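Local coordinates for protein EF-P arginine 32 rhamnosyl-transferase (Pseudomonas putida KT2440, PDB 5NV8) that is a rhamnosyltransferase of the EarP family, built on the two-domain GT-B glycosyltransferase fold, at residues Gly162-Leu170 / Arg371-Ala379. Numbering follows the deposited sequence.
Sequences GLLREGSLL and RQAAQPDLA
Arg165 reaches across to the loop between helices 358-373 and 378-387 and grips the carbonyl of Gln375 with its guanidinium. NH2 of Arg165 gives the stronger bond to Gln375 O, 2.8 Å, the acceptor tilted 18° from the guanidinium plane; NH1 adds a weak one to the same oxygen. Ala373 lies over one face of the guanidinium, with its CA and O, and Asp377 CB over the opposite face, O and CB both toward the rim. Extended at chi1 and chi2, the chain of Arg165 bends at chi3 (43°), which turns the planar end to the loop carbonyl. The Ala373 methyl CB meets both Arg165 CD, at 3.7 Å, and Leu170 CD1, at 3.6 Å. A second tie is made by the backbone: Leu378 N donates to Leu163 O (2.8 Å). Beside it, Leu378 CD1 packs on the backbone of Gly162, while Leu378 CD2 lies 3.7 Å from Leu164 CD2. A water links Leu163 N to Pro376 O.

In the GT-B fold the chain crosses between two Rossmann-like domains and its C-terminal part returns to the first; consistent with this, residues 162-170, running into helix 169-177, probably meet that return, which leads into helix 378-387. The side chain of Leu164 lies about 9 Å from the bound 2'-deoxy-thymidine-beta-L-rhamnose.

Asp377, the N-cap residue of helix 378-387, caps a backbone N farther along and bonds Thr380 through OD1; its OD1 stays 4.3 Å from Arg165 NH2, an attraction of charges at most. Around these, Leu164 packs on Val33 and Leu37 of helix 30-43, Trp294 of helix 287-295 touches Arg165 and Gln372, and Gln375 NE2 bonds Thr157 O.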
ATOM      1  N   GLY A 162       1.242   6.393  15.324  1.00 48.99           N
ATOM      2  CA  GLY A 162       1.524   6.807  13.962  1.00 37.41           C
ATOM      3  C   GLY A 162       1.283   5.722  12.927  1.00 30.14           C
ATOM      4  O   GLY A 162       0.198   5.149  12.857  1.00 30.86           O
ATOM      5  N   LEU A 163       2.303   5.438  12.121  1.00 33.26           N
ATOM      6  CA  LEU A 163       2.210   4.440  11.067  1.00 33.74           C
ATOM      7  C   LEU A 163       3.341   3.432  11.211  1.00 26.32           C
ATOM      8  O   LEU A 163       4.413   3.747  11.732  1.00 26.01           O
ATOM      9  CB  LEU A 163       2.256   5.087   9.674  1.00 26.91           C
ATOM     10  CG  LEU A 163       1.504   6.414   9.513  1.00 28.09           C
ATOM     11  CD1 LEU A 163       1.951   7.156   8.264  1.00 27.44           C
ATOM     12  CD2 LEU A 163       0.003   6.185   9.486  1.00 32.94           C
ATOM     13  N   LEU A 164       3.086   2.210  10.752  1.00 31.78           N
ATOM     14  CA  LEU A 164       4.110   1.173  10.757  1.00 25.10           C
ATOM     15  C   LEU A 164       5.188   1.511   9.736  1.00 24.01           C
ATOM     16  O   LEU A 164       4.905   1.642   8.541  1.00 23.68           O
ATOM     17  CB  LEU A 164       3.495  -0.191  10.454  1.00 25.29           C
ATOM     18  CG  LEU A 164       2.455  -0.684  11.457  1.00 37.51           C
ATOM     19  CD1 LEU A 164       1.506  -1.665  10.794  1.00 28.79           C
ATOM     20  CD2 LEU A 164       3.134  -1.310  12.668  1.00 44.33           C
ATOM     21  N   ARG A 165       6.422   1.654  10.211  1.00 23.67           N
ATOM     22  CA  ARG A 165       7.556   1.957   9.343  1.00 32.91           C
ATOM     23  C   ARG A 165       8.786   1.295   9.944  1.00 25.21           C
ATOM     24  O   ARG A 165       9.223   1.671  11.036  1.00 25.58           O
ATOM     25  CB  ARG A 165       7.754   3.464   9.199  1.00 23.34           C
ATOM     26  CG  ARG A 165       8.690   3.879   8.074  1.00 22.95           C
ATOM     27  CD  ARG A 165       9.226   5.294   8.281  1.00 23.66           C
ATOM     28  NE  ARG A 165       9.623   5.557   9.666  1.00 24.61           N
ATOM     29  CZ  ARG A 165       8.942   6.325  10.509  1.00 25.23           C
ATOM     30  NH1 ARG A 165       7.808   6.892  10.125  1.00 32.47           N
ATOM     31  NH2 ARG A 165       9.382   6.508  11.746  1.00 34.12           N
ATOM     32  N   GLU A 166       9.324   0.305   9.236  1.00 22.45           N
ATOM     33  CA  GLU A 166      10.540  -0.368   9.671  1.00 25.49           C
ATOM     34  C   GLU A 166      11.714   0.607   9.702  1.00 26.51           C
ATOM     35  O   GLU A 166      11.815   1.521   8.879  1.00 22.65           O
ATOM     36  CB  GLU A 166      10.858  -1.545   8.744  1.00 22.35           C
ATOM     37  CG  GLU A 166       9.774  -2.620   8.668  1.00 22.53           C
ATOM     38  CD  GLU A 166       8.599  -2.251   7.777  1.00 22.41           C
ATOM     39  OE1 GLU A 166       8.509  -1.092   7.323  1.00 22.13           O
ATOM     40  OE2 GLU A 166       7.748  -3.130   7.540  1.00 22.80           O
ATOM     41  N   GLY A 167      12.619   0.386  10.662  1.00 23.04           N
ATOM     42  CA  GLY A 167      13.739   1.295  10.850  1.00 23.59           C
ATOM     43  C   GLY A 167      14.600   1.491   9.615  1.00 23.71           C
ATOM     44  O   GLY A 167      15.082   2.598   9.363  1.00 24.26           O
ATOM     45  N   SER A 168      14.800   0.433   8.825  1.00 23.46           N
ATOM     46  CA  SER A 168      15.681   0.495   7.663  1.00 36.59           C
ATOM     47  C   SER A 168      14.920   0.497   6.340  1.00 30.70           C
ATOM     48  O   SER A 168      15.518   0.253   5.289  1.00 30.70           O
ATOM     49  CB  SER A 168      16.675  -0.666   7.689  1.00 29.01           C
ATOM     50  OG  SER A 168      16.023  -1.900   7.436  1.00 23.97           O
ATOM     51  N   LEU A 169      13.616   0.775   6.366  1.00 35.58           N
ATOM     52  CA  LEU A 169      12.820   0.683   5.146  1.00 22.23           C
ATOM     53  C   LEU A 169      13.230   1.746   4.132  1.00 32.61           C
ATOM     54  O   LEU A 169      13.513   1.432   2.970  1.00 22.50           O
ATOM     55  CB  LEU A 169      11.333   0.801   5.477  1.00 22.21           C
ATOM     56  CG  LEU A 169      10.406   0.735   4.264  1.00 21.53           C
ATOM     57  CD1 LEU A 169      10.558  -0.602   3.567  1.00 21.57           C
ATOM     58  CD2 LEU A 169       8.962   0.967   4.678  1.00 26.57           C
ATOM     59  N   LEU A 170      13.253   3.014   4.555  1.00 22.77           N
ATOM     60  CA  LEU A 170      13.622   4.093   3.644  1.00 27.36           C
ATOM     61  C   LEU A 170      15.023   3.883   3.079  1.00 32.50           C
ATOM     62  O   LEU A 170      15.264   4.132   1.892  1.00 24.23           O
ATOM     63  CB  LEU A 170      13.529   5.440   4.358  1.00 23.87           C
ATOM     64  CG  LEU A 170      12.138   5.938   4.760  1.00 37.35           C
ATOM     65  CD1 LEU A 170      12.151   7.449   4.928  1.00 47.23           C
ATOM     66  CD2 LEU A 170      11.080   5.518   3.751  1.00 38.35           C
ATOM     67  N   ARG A 371       8.264  13.671   5.002  1.00 39.02           N
ATOM     68  CA  ARG A 371       7.581  14.341   6.104  1.00 45.56           C
ATOM     69  C   ARG A 371       6.944  13.333   7.053  1.00 48.30           C
ATOM     70  O   ARG A 371       7.031  13.483   8.278  1.00 48.85           O
ATOM     71  CB  ARG A 371       6.528  15.303   5.555  1.00 55.88           C
ATOM     72  CG  ARG A 371       5.527  15.801   6.587  1.00 53.09           C
ATOM     73  CD  ARG A 371       4.333  16.463   5.917  1.00 56.43           C
ATOM     74  NE  ARG A 371       3.068  16.052   6.522  1.00 67.36           N
ATOM     75  CZ  ARG A 371       2.365  16.801   7.363  1.00 76.12           C
ATOM     76  NH1 ARG A 371       2.798  18.009   7.701  1.00 78.59           N
ATOM     77  NH2 ARG A 371       1.225  16.346   7.867  1.00 76.23           N
ATOM     78  N   GLN A 372       6.305  12.297   6.506  1.00 43.04           N
ATOM     79  CA  GLN A 372       5.648  11.307   7.351  1.00 41.12           C
ATOM     80  C   GLN A 372       6.660  10.525   8.179  1.00 43.80           C
ATOM     81  O   GLN A 372       6.421  10.249   9.361  1.00 56.87           O
ATOM     82  CB  GLN A 372       4.807  10.362   6.494  1.00 40.76           C
ATOM     83  CG  GLN A 372       3.396  10.866   6.204  1.00 51.03           C
ATOM     84  CD  GLN A 372       2.777  11.606   7.378  1.00 53.36           C
ATOM     85  OE1 GLN A 372       2.311  10.991   8.337  1.00 54.64           O
ATOM     86  NE2 GLN A 372       2.759  12.932   7.300  1.00 53.78           N
ATOM     87  N   ALA A 373       7.801  10.171   7.585  1.00 27.17           N
ATOM     88  CA  ALA A 373       8.793   9.369   8.290  1.00 32.13           C
ATOM     89  C   ALA A 373       9.517  10.139   9.385  1.00 39.42           C
ATOM     90  O   ALA A 373      10.220   9.519  10.190  1.00 41.16           O
ATOM     91  CB  ALA A 373       9.814   8.805   7.303  1.00 36.58           C
ATOM     92  N   ALA A 374       9.368  11.464   9.438  1.00 38.29           N
ATOM     93  CA  ALA A 374      10.049  12.249  10.461  1.00 39.11           C
ATOM     94  C   ALA A 374       9.493  11.984  11.854  1.00 47.09           C
ATOM     95  O   ALA A 374      10.168  12.285  12.844  1.00 53.61           O
ATOM     96  CB  ALA A 374       9.954  13.737  10.128  1.00 32.94           C
ATOM     97  N   GLN A 375       8.288  11.430  11.950  1.00 42.33           N
ATOM     98  CA  GLN A 375       7.607  11.041  13.178  1.00 44.26           C
ATOM     99  C   GLN A 375       7.959   9.599  13.539  1.00 40.19           C
ATOM    100  O   GLN A 375       8.066   8.747  12.652  1.00 42.75           O
ATOM    101  CB  GLN A 375       6.095  11.176  13.019  1.00 51.60           C
ATOM    102  CG  GLN A 375       5.294  10.861  14.274  1.00 59.08           C
ATOM    103  CD  GLN A 375       3.815  11.156  14.113  1.00 65.59           C
ATOM    104  OE1 GLN A 375       3.365  11.574  13.045  1.00 64.89           O
ATOM    105  NE2 GLN A 375       3.049  10.941  15.177  1.00 66.19           N
ATOM    106  N   PRO A 376       8.172   9.312  14.825  1.00 41.96           N
ATOM    107  CA  PRO A 376       8.428   7.929  15.239  1.00 38.44           C
ATOM    108  C   PRO A 376       7.332   6.984  14.760  1.00 28.42           C
ATOM    109  O   PRO A 376       6.157   7.348  14.671  1.00 29.13           O
ATOM    110  CB  PRO A 376       8.466   8.021  16.769  1.00 30.40           C
ATOM    111  CG  PRO A 376       8.947   9.405  17.031  1.00 44.30           C
ATOM    112  CD  PRO A 376       8.357  10.263  15.935  1.00 44.12           C
ATOM    113  N   ASP A 377       7.739   5.759  14.446  1.00 33.34           N
ATOM    114  CA  ASP A 377       6.841   4.776  13.864  1.00 31.11           C
ATOM    115  C   ASP A 377       5.869   4.247  14.917  1.00 30.04           C
ATOM    116  O   ASP A 377       5.919   4.608  16.097  1.00 38.86           O
ATOM    117  CB  ASP A 377       7.645   3.636  13.247  1.00 26.93           C
ATOM    118  CG  ASP A 377       8.466   2.883  14.275  1.00 25.24           C
ATOM    119  OD1 ASP A 377       9.369   3.497  14.877  1.00 33.78           O
ATOM    120  OD2 ASP A 377       8.210   1.680  14.484  1.00 24.99           O
ATOM    121  N   LEU A 378       4.978   3.358  14.477  1.00 32.91           N
ATOM    122  CA  LEU A 378       3.946   2.841  15.367  1.00 29.90           C
ATOM    123  C   LEU A 378       4.513   1.840  16.369  1.00 35.40           C
ATOM    124  O   LEU A 378       4.125   1.848  17.544  1.00 29.17           O
ATOM    125  CB  LEU A 378       2.824   2.201  14.551  1.00 28.35           C
ATOM    126  CG  LEU A 378       1.591   1.803  15.360  1.00 33.36           C
ATOM    127  CD1 LEU A 378       0.797   3.044  15.768  1.00 31.45           C
ATOM    128  CD2 LEU A 378       0.732   0.829  14.575  1.00 30.16           C
ATOM    129  N   ALA A 379       5.421   0.967  15.924  1.00 26.93           N
ATOM    130  CA  ALA A 379       6.000  -0.019  16.834  1.00 32.12           C
ATOM    131  C   ALA A 379       6.732   0.658  17.987  1.00 34.78           C
ATOM    132  O   ALA A 379       6.606   0.240  19.144  1.00 28.05           O
ATOM    133  CB  ALA A 379       6.938  -0.956  16.072  1.00 25.87           C
TER
HETATM  134  O   HOH W   1       4.685   7.522  11.777  1.00 32.94           O